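Local coordinates for vaginolysin (Gardnerella vaginalis, PDB 5IMY), which probably binds cholesterol in host membranes and perforates them as a secreted pore-forming toxin of the cholesterol-dependent cytolysin family, at residues Val63-Gln68 against Thr372-Tyr377. Numbering follows the deposited sequence.
Sequences VVVEHQ and TKVSSY
With CG1 anti to the backbone N (chi1 -176°), Val-63 brings that methyl against CG2 of Val-374, which likewise stands anti to its own N, and the two meet at 3.6 Å. Val-65, directly opposite Val-374, brings CG1 to the same methyl at 4.0 Å, while Val-63 reaches it diagonally, so Val-374 CG2 is shared by two valines. Beta-branched residues suit this place: they favour the extended backbone and put a compact pair of methyls on the buried face. On that face His-67 and Thr-372 lie side by side as a non-hydrogen-bonded pair. Thr-372 turns its methyl CG2 over the imidazole, 4.2 Å from the ring centroid in a CH-pi contact, while OG1 sits 2.9 Å from His-67 ND1. Threonine suits the place: its methyl covers the ring while its hydroxyl hydrogen-bonds to ND1 of His-203.

The two strands are antiparallel, their axes at 163°, and belong to the long, curved sheet of the cholesterol-dependent cytolysin fold that runs from the body of the toxin toward its C-terminal beta-sandwich. Strand 51-57 continues the sheet beyond Val-63, Val-65 and His-67. Between the two segments, Val-64 pairs with Ser-375 and Glu-66 with Lys-373, each through two backbone hydrogen bonds; Val-64 N to Ser-375 O, at 2.8 Å, is nearly straight (170° at the hydrogen).

The opposite face carries Val-64 and Ser-375, and beside them the longer chains of Glu-66 and Lys-373. OE2 of Glu-66 and NZ of Lys-373 remain 5.3 Å apart, so their opposite charges probably attract without forming an ion pair. Glu-66 packs between strand 51-57 and Ile-405 of a second subunit, whose Glu-404 meets Lys-373; the flexible lysine stem lets NZ lie near the carboxylate.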
loop_
_atom_site.group_PDB
_atom_site.type_symbol
_atom_site.label_atom_id
_atom_site.label_comp_id
_atom_site.label_asym_id
_atom_site.label_seq_id
_atom_site.Cartn_x
_atom_site.Cartn_y
_atom_site.Cartn_z
ATOM N N VAL A 63 5.402 -2.350 14.480
ATOM C CA VAL A 63 4.676 -3.485 13.916
ATOM C C VAL A 63 3.317 -3.011 13.421
ATOM O O VAL A 63 2.578 -2.342 14.154
ATOM C CB VAL A 63 4.514 -4.606 14.957
ATOM C CG1 VAL A 63 3.843 -5.829 14.336
ATOM C CG2 VAL A 63 5.865 -4.978 15.558
ATOM N N VAL A 64 2.985 -3.363 12.180
ATOM C CA VAL A 64 1.662 -3.138 11.608
ATOM C C VAL A 64 1.018 -4.494 11.360
ATOM O O VAL A 64 1.658 -5.399 10.810
ATOM C CB VAL A 64 1.734 -2.325 10.303
ATOM C CG1 VAL A 64 0.391 -2.359 9.561
ATOM C CG2 VAL A 64 2.136 -0.888 10.589
ATOM N N VAL A 65 -0.241 -4.632 11.764
ATOM C CA VAL A 65 -1.063 -5.786 11.421
ATOM C C VAL A 65 -2.233 -5.278 10.591
ATOM O O VAL A 65 -2.858 -4.271 10.945
ATOM C CB VAL A 65 -1.556 -6.538 12.670
ATOM C CG1 VAL A 65 -0.376 -6.986 13.521
ATOM C CG2 VAL A 65 -2.510 -5.676 13.494
ATOM N N GLU A 66 -2.515 -5.958 9.482
ATOM C CA GLU A 66 -3.589 -5.551 8.588
ATOM C C GLU A 66 -4.485 -6.746 8.307
ATOM O O GLU A 66 -4.004 -7.809 7.898
ATOM C CB GLU A 66 -3.032 -4.955 7.285
ATOM C CG GLU A 66 -3.232 -5.787 6.025
ATOM C CD GLU A 66 -2.828 -5.031 4.776
ATOM O OE1 GLU A 66 -2.074 -4.042 4.899
ATOM O OE2 GLU A 66 -3.282 -5.415 3.674
ATOM N N HIS A 67 -5.780 -6.562 8.532
ATOM C CA HIS A 67 -6.782 -7.592 8.322
ATOM C C HIS A 67 -7.623 -7.221 7.110
ATOM O O HIS A 67 -7.987 -6.055 6.933
ATOM C CB HIS A 67 -7.680 -7.736 9.557
ATOM C CG HIS A 67 -6.940 -7.662 10.856
ATOM N ND1 HIS A 67 -6.905 -8.709 11.751
ATOM C CD2 HIS A 67 -6.212 -6.668 11.416
ATOM C CE1 HIS A 67 -6.186 -8.364 12.805
ATOM N NE2 HIS A 67 -5.752 -7.131 12.625
ATOM N N GLN A 68 -7.918 -8.208 6.271
ATOM C CA GLN A 68 -8.754 -7.977 5.104
ATOM C C GLN A 68 -9.459 -9.274 4.744
ATOM O O GLN A 68 -8.897 -10.360 4.900
ATOM C CB GLN A 68 -7.929 -7.460 3.918
ATOM C CG GLN A 68 -7.297 -8.547 3.068
ATOM C CD GLN A 68 -6.023 -8.086 2.393
ATOM O OE1 GLN A 68 -6.030 -7.156 1.583
ATOM N NE2 GLN A 68 -4.912 -8.731 2.734
ATOM N N THR A 372 -4.842 -12.049 8.233
ATOM C CA THR A 372 -4.001 -11.038 8.858
ATOM C C THR A 372 -2.585 -11.168 8.324
ATOM O O THR A 372 -2.029 -12.271 8.283
ATOM C CB THR A 372 -3.989 -11.180 10.377
ATOM O OG1 THR A 372 -5.319 -11.009 10.861
ATOM C CG2 THR A 372 -3.084 -10.131 11.014
ATOM N N LYS A 373 -2.016 -10.044 7.915
ATOM C CA LYS A 373 -0.609 -9.955 7.572
ATOM C C LYS A 373 0.090 -9.047 8.571
ATOM O O LYS A 373 -0.546 -8.276 9.293
ATOM C CB LYS A 373 -0.418 -9.427 6.149
ATOM C CG LYS A 373 -0.559 -10.484 5.071
ATOM C CD LYS A 373 -0.323 -9.879 3.699
ATOM C CE LYS A 373 -0.783 -10.802 2.591
ATOM N NZ LYS A 373 -2.030 -10.296 1.966
ATOM N N VAL A 374 1.414 -9.146 8.608
ATOM C CA VAL A 374 2.213 -8.427 9.590
ATOM C C VAL A 374 3.494 -7.938 8.930
ATOM O O VAL A 374 4.072 -8.627 8.083
ATOM C CB VAL A 374 2.524 -9.313 10.817
ATOM C CG1 VAL A 374 3.518 -10.417 10.457
ATOM C CG2 VAL A 374 3.030 -8.466 11.974
ATOM N N SER A 375 3.929 -6.744 9.320
ATOM C CA SER A 375 5.190 -6.184 8.858
ATOM C C SER A 375 5.747 -5.300 9.962
ATOM O O SER A 375 5.005 -4.794 10.807
ATOM C CB SER A 375 5.014 -5.384 7.562
ATOM O OG SER A 375 6.266 -5.076 6.976
ATOM N N SER A 376 7.065 -5.113 9.947
ATOM C CA SER A 376 7.716 -4.384 11.023
ATOM C C SER A 376 9.011 -3.760 10.528
ATOM O O SER A 376 9.638 -4.259 9.589
ATOM C CB SER A 376 8.012 -5.302 12.213
ATOM O OG SER A 376 9.058 -6.210 11.907
ATOM N N TYR A 377 9.419 -2.669 11.171
ATOM C CA TYR A 377 10.735 -2.112 10.899
ATOM C C TYR A 377 11.319 -1.544 12.181
ATOM O O TYR A 377 10.611 -0.934 12.988
ATOM C CB TYR A 377 10.699 -1.045 9.796
ATOM C CG TYR A 377 9.728 0.097 10.001
ATOM C CD1 TYR A 377 9.984 1.102 10.925
ATOM C CD2 TYR A 377 8.572 0.190 9.238
ATOM C CE1 TYR A 377 9.104 2.153 11.101
ATOM C CE2 TYR A 377 7.687 1.236 9.406
ATOM C CZ TYR A 377 7.959 2.217 10.336
ATOM O OH TYR A 377 7.077 3.259 10.505
#